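Long-range contact in ATP-citrate lyase beta-subunit (Chlorobium limicola, PDB 6HXJ), which probably takes part, as the beta-subunit of ATP-citrate lyase, in the ATP-dependent, CoA-consuming cleavage of citrate to oxaloacetate and acetyl-CoA: residues A103-G111 with L119-I128. Sequence-based numbering, arbitrary orientation.
Sequences AEFYVSIIG and LISKHGGVDI
An antiparallel beta hairpin of the ATP-grasp domain joins strand 104-112 to strand 115-121, and Tyr106 meets Ser121 across it as a hydrogen-bonded pair: Tyr106 N reaches Ser121 O at 3.0 Å, and Ser121 N returns to Tyr106 O at 2.9 Å. Two residues on, Ser108 and Leu119 repeat the pattern, with Leu119 N to Ser108 O at 2.8 Å. Between them Val107 and Ile120 form a non-hydrogen-bonded pair on the other face, where both side chains pack against helix 163-181. Past Ser121 the second strand ends and the chain curls back to place Ile128 beside the Tyr106 ring. Ile128 crosses that side chain at about a right angle; its CG1 sits over one ring face, offset toward the rim, while its CD1 comes 3.8 Å from Tyr106 CB. With CG anti to the backbone N (chi1 174°), the Tyr106 ring runs along its own strand toward Ser108, whose OG donates to Tyr106 OH at 3.0 Å. Cut back to alanine here, the side chain would probably leave Ile128 without the ring it lies over and Ser108 OG without this acceptor. At the open end of the hairpin, Gly124 N bonds to Glu104 O, approaching well above the carbonyl plane. A CB built on Gly124 would run into Phe105 N. Phe105 itself presents a ring edge to Lys122 O, with CD1 at 3.4 Å, while Lys122 NZ reaches on to Glu161 and Gly159 O. Paired backbone polar groups thus hold the hairpin in register, while the Gly124 bond and the Ile128-Tyr106 contact join the returning loop to strand 104-112.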
ATOM      1  N   ALA A 103      85.563  -9.582  19.111  1.00137.11           N
ATOM      2  CA  ALA A 103      85.040 -10.852  19.614  1.00135.00           C
ATOM      3  C   ALA A 103      83.650 -11.211  19.047  1.00135.37           C
ATOM      4  O   ALA A 103      82.896 -10.325  18.635  1.00134.19           O
ATOM      5  CB  ALA A 103      85.017 -10.838  21.138  1.00136.51           C
ATOM      6  N   GLU A 104      83.333 -12.522  19.026  1.00129.58           N
ATOM      7  CA  GLU A 104      82.070 -13.089  18.533  1.00126.03           C
ATOM      8  C   GLU A 104      81.362 -13.894  19.625  1.00127.27           C
ATOM      9  O   GLU A 104      82.024 -14.608  20.389  1.00128.47           O
ATOM     10  CB  GLU A 104      82.323 -13.985  17.315  1.00126.99           C
ATOM     11  CG  GLU A 104      83.033 -13.277  16.167  1.00138.76           C
ATOM     12  CD  GLU A 104      83.309 -14.075  14.902  1.00163.31           C
ATOM     13  OE1 GLU A 104      83.531 -15.306  14.995  1.00157.36           O
ATOM     14  OE2 GLU A 104      83.365 -13.449  13.817  1.00158.78           O
ATOM     15  N   PHE A 105      80.019 -13.784  19.692  1.00119.02           N
ATOM     16  CA  PHE A 105      79.213 -14.471  20.685  1.00116.64           C
ATOM     17  C   PHE A 105      78.014 -15.145  20.016  1.00116.94           C
ATOM     18  O   PHE A 105      77.632 -14.812  18.884  1.00115.57           O
ATOM     19  CB  PHE A 105      78.711 -13.485  21.760  1.00118.20           C
ATOM     20  CG  PHE A 105      79.688 -12.518  22.366  1.00122.45           C
ATOM     21  CD1 PHE A 105      80.895 -12.962  22.906  1.00128.99           C
ATOM     22  CD2 PHE A 105      79.371 -11.172  22.483  1.00124.78           C
ATOM     23  CE1 PHE A 105      81.812 -12.061  23.462  1.00131.96           C
ATOM     24  CE2 PHE A 105      80.267 -10.274  23.070  1.00130.56           C
ATOM     25  CZ  PHE A 105      81.485 -10.725  23.557  1.00131.04           C
ATOM     26  N   TYR A 106      77.397 -16.078  20.738  1.00110.26           N
ATOM     27  CA  TYR A 106      76.199 -16.755  20.269  1.00106.26           C
ATOM     28  C   TYR A 106      75.034 -16.457  21.198  1.00106.84           C
ATOM     29  O   TYR A 106      75.189 -16.483  22.419  1.00107.44           O
ATOM     30  CB  TYR A 106      76.452 -18.269  20.152  1.00107.42           C
ATOM     31  CG  TYR A 106      75.236 -19.098  19.806  1.00106.93           C
ATOM     32  CD1 TYR A 106      74.720 -19.109  18.517  1.00108.23           C
ATOM     33  CD2 TYR A 106      74.629 -19.914  20.757  1.00107.25           C
ATOM     34  CE1 TYR A 106      73.603 -19.877  18.190  1.00108.72           C
ATOM     35  CE2 TYR A 106      73.503 -20.681  20.447  1.00106.40           C
ATOM     36  CZ  TYR A 106      72.997 -20.665  19.158  1.00113.59           C
ATOM     37  OH  TYR A 106      71.905 -21.439  18.829  1.00113.12           O
ATOM     38  N   VAL A 107      73.897 -16.096  20.597  1.00100.15           N
ATOM     39  CA  VAL A 107      72.616 -15.828  21.257  1.00 97.01           C
ATOM     40  C   VAL A 107      71.536 -16.488  20.423  1.00 96.04           C
ATOM     41  O   VAL A 107      71.524 -16.347  19.210  1.00 95.06           O
ATOM     42  CB  VAL A 107      72.236 -14.333  21.470  1.00100.41           C
ATOM     43  CG1 VAL A 107      70.833 -14.217  22.051  1.00 99.07           C
ATOM     44  CG2 VAL A 107      73.243 -13.580  22.325  1.00102.61           C
ATOM     45  N   SER A 108      70.625 -17.191  21.066  1.00 89.53           N
ATOM     46  CA  SER A 108      69.467 -17.779  20.426  1.00 86.74           C
ATOM     47  C   SER A 108      68.392 -17.947  21.454  1.00 89.15           C
ATOM     48  O   SER A 108      68.669 -18.302  22.604  1.00 90.17           O
ATOM     49  CB  SER A 108      69.782 -19.120  19.770  1.00 91.60           C
ATOM     50  OG  SER A 108      69.984 -20.147  20.726  1.00105.67           O
ATOM     51  N   ILE A 109      67.161 -17.686  21.033  1.00 83.07           N
ATOM     52  CA  ILE A 109      65.941 -17.860  21.819  1.00 80.37           C
ATOM     53  C   ILE A 109      64.999 -18.777  21.008  1.00 83.77           C
ATOM     54  O   ILE A 109      64.621 -18.432  19.893  1.00 81.12           O
ATOM     55  CB  ILE A 109      65.344 -16.509  22.312  1.00 81.19           C
ATOM     56  CG1 ILE A 109      64.069 -16.719  23.108  1.00 79.83           C
ATOM     57  CG2 ILE A 109      65.148 -15.473  21.207  1.00 80.31           C
ATOM     58  CD1 ILE A 109      63.930 -15.808  24.301  1.00 89.94           C
ATOM     59  N   ILE A 110      64.799 -20.001  21.506  1.00 81.99           N
ATOM     60  CA  ILE A 110      64.032 -21.047  20.828  1.00 82.56           C
ATOM     61  C   ILE A 110      62.827 -21.384  21.667  1.00 86.07           C
ATOM     62  O   ILE A 110      62.982 -21.751  22.838  1.00 87.04           O
ATOM     63  CB  ILE A 110      64.919 -22.280  20.476  1.00 88.49           C
ATOM     64  CG1 ILE A 110      65.603 -22.854  21.761  1.00 91.99           C
ATOM     65  CG2 ILE A 110      65.956 -21.878  19.425  1.00 89.89           C
ATOM     66  CD1 ILE A 110      66.863 -23.756  21.648  1.00101.49           C
ATOM     67  N   GLY A 111      61.634 -21.192  21.097  1.00 79.22           N
ATOM     68  CA  GLY A 111      60.381 -21.432  21.794  1.00 77.16           C
ATOM     69  C   GLY A 111      60.131 -22.891  22.100  1.00 84.35           C
ATOM     70  O   GLY A 111      60.649 -23.770  21.404  1.00 87.06           O
ATOM     71  N   LEU A 119      69.726 -19.427  24.944  1.00 97.08           N
ATOM     72  CA  LEU A 119      71.038 -20.064  24.963  1.00100.74           C
ATOM     73  C   LEU A 119      72.057 -18.967  24.704  1.00107.98           C
ATOM     74  O   LEU A 119      71.876 -18.157  23.788  1.00106.25           O
ATOM     75  CB  LEU A 119      71.133 -21.198  23.913  1.00101.44           C
ATOM     76  CG  LEU A 119      70.616 -22.583  24.346  1.00106.28           C
ATOM     77  CD1 LEU A 119      69.126 -22.614  24.436  1.00103.80           C
ATOM     78  CD2 LEU A 119      71.039 -23.648  23.375  1.00109.80           C
ATOM     79  N   ILE A 120      73.093 -18.898  25.549  1.00108.64           N
ATOM     80  CA  ILE A 120      74.141 -17.891  25.423  1.00110.97           C
ATOM     81  C   ILE A 120      75.541 -18.524  25.423  1.00117.28           C
ATOM     82  O   ILE A 120      75.814 -19.441  26.187  1.00117.56           O
ATOM     83  CB  ILE A 120      73.975 -16.758  26.486  1.00114.86           C
ATOM     84  CG1 ILE A 120      74.815 -15.519  26.121  1.00117.33           C
ATOM     85  CG2 ILE A 120      74.235 -17.233  27.942  1.00116.96           C
ATOM     86  CD1 ILE A 120      74.457 -14.332  26.879  1.00128.27           C
ATOM     87  N   SER A 121      76.426 -18.020  24.575  1.00116.31           N
ATOM     88  CA  SER A 121      77.809 -18.496  24.549  1.00119.85           C
ATOM     89  C   SER A 121      78.772 -17.359  24.298  1.00126.23           C
ATOM     90  O   SER A 121      78.459 -16.424  23.564  1.00124.13           O
ATOM     91  CB  SER A 121      78.005 -19.583  23.498  1.00124.04           C
ATOM     92  OG  SER A 121      79.223 -20.267  23.727  1.00136.98           O
ATOM     93  N   LYS A 122      79.952 -17.445  24.901  1.00127.82           N
ATOM     94  CA  LYS A 122      81.022 -16.464  24.708  1.00130.26           C
ATOM     95  C   LYS A 122      81.823 -16.837  23.456  1.00136.60           C
ATOM     96  O   LYS A 122      82.495 -15.983  22.883  1.00136.89           O
ATOM     97  CB  LYS A 122      81.928 -16.427  25.944  1.00135.48           C
ATOM     98  CG  LYS A 122      82.407 -15.034  26.316  1.00146.28           C
ATOM     99  CD  LYS A 122      83.223 -15.041  27.606  1.00155.77           C
ATOM    100  CE  LYS A 122      83.952 -13.735  27.808  1.00161.66           C
ATOM    101  NZ  LYS A 122      85.056 -13.869  28.794  1.00169.83           N
ATOM    102  N   HIS A 123      81.737 -18.121  23.051  1.00134.73           N
ATOM    103  CA  HIS A 123      82.395 -18.695  21.881  1.00135.92           C
ATOM    104  C   HIS A 123      81.489 -18.649  20.671  1.00138.09           C
ATOM    105  O   HIS A 123      80.912 -19.663  20.280  1.00136.78           O
ATOM    106  CB  HIS A 123      82.836 -20.139  22.153  1.00138.72           C
ATOM    107  CG  HIS A 123      83.910 -20.240  23.178  1.00145.31           C
ATOM    108  ND1 HIS A 123      85.186 -19.759  22.937  1.00149.09           N
ATOM    109  CD2 HIS A 123      83.867 -20.767  24.422  1.00148.51           C
ATOM    110  CE1 HIS A 123      85.872 -20.007  24.039  1.00151.36           C
ATOM    111  NE2 HIS A 123      85.119 -20.613  24.960  1.00151.47           N
ATOM    112  N   GLY A 124      81.394 -17.480  20.062  1.00134.86           N
ATOM    113  CA  GLY A 124      80.569 -17.276  18.883  1.00133.08           C
ATOM    114  C   GLY A 124      81.300 -17.478  17.580  1.00138.87           C
ATOM    115  O   GLY A 124      82.529 -17.479  17.533  1.00140.51           O
ATOM    116  N   GLY A 125      80.528 -17.635  16.528  1.00135.60           N
ATOM    117  CA  GLY A 125      81.065 -17.884  15.198  1.00136.73           C
ATOM    118  C   GLY A 125      81.004 -19.351  14.830  1.00143.59           C
ATOM    119  O   GLY A 125      80.104 -20.059  15.278  1.00142.24           O
ATOM    120  N   VAL A 126      81.958 -19.819  14.007  1.00143.82           N
ATOM    121  CA  VAL A 126      82.052 -21.203  13.498  1.00145.20           C
ATOM    122  C   VAL A 126      82.443 -22.249  14.588  1.00152.20           C
ATOM    123  O   VAL A 126      82.022 -23.412  14.520  1.00151.46           O
ATOM    124  CB  VAL A 126      83.019 -21.265  12.268  1.00150.21           C
ATOM    125  CG1 VAL A 126      82.741 -22.487  11.397  1.00150.21           C
ATOM    126  CG2 VAL A 126      82.946 -19.990  11.425  1.00149.01           C
ATOM    127  N   ASP A 127      83.243 -21.808  15.577  1.00152.02           N
ATOM    128  CA  ASP A 127      83.795 -22.616  16.665  1.00154.82           C
ATOM    129  C   ASP A 127      82.772 -23.080  17.723  1.00158.44           C
ATOM    130  O   ASP A 127      83.157 -23.833  18.620  1.00159.85           O
ATOM    131  CB  ASP A 127      84.980 -21.880  17.331  1.00159.24           C
ATOM    132  CG  ASP A 127      84.660 -20.535  17.968  1.00174.33           C
ATOM    133  OD1 ASP A 127      83.502 -20.079  17.851  1.00174.00           O
ATOM    134  OD2 ASP A 127      85.578 -19.925  18.560  1.00183.24           O
ATOM    135  N   ILE A 128      81.485 -22.663  17.619  1.00152.52           N
ATOM    136  CA  ILE A 128      80.383 -23.042  18.525  1.00151.16           C
ATOM    137  C   ILE A 128      80.061 -24.575  18.503  1.00157.26           C
ATOM    138  O   ILE A 128      79.588 -25.095  19.520  1.00157.15           O
ATOM    139  CB  ILE A 128      79.111 -22.158  18.255  1.00150.89           C
ATOM    140  CG1 ILE A 128      77.993 -22.339  19.313  1.00149.81           C
ATOM    141  CG2 ILE A 128      78.541 -22.357  16.845  1.00149.60           C
ATOM    142  CD1 ILE A 128      78.150 -21.626  20.584  1.00154.61           C
TER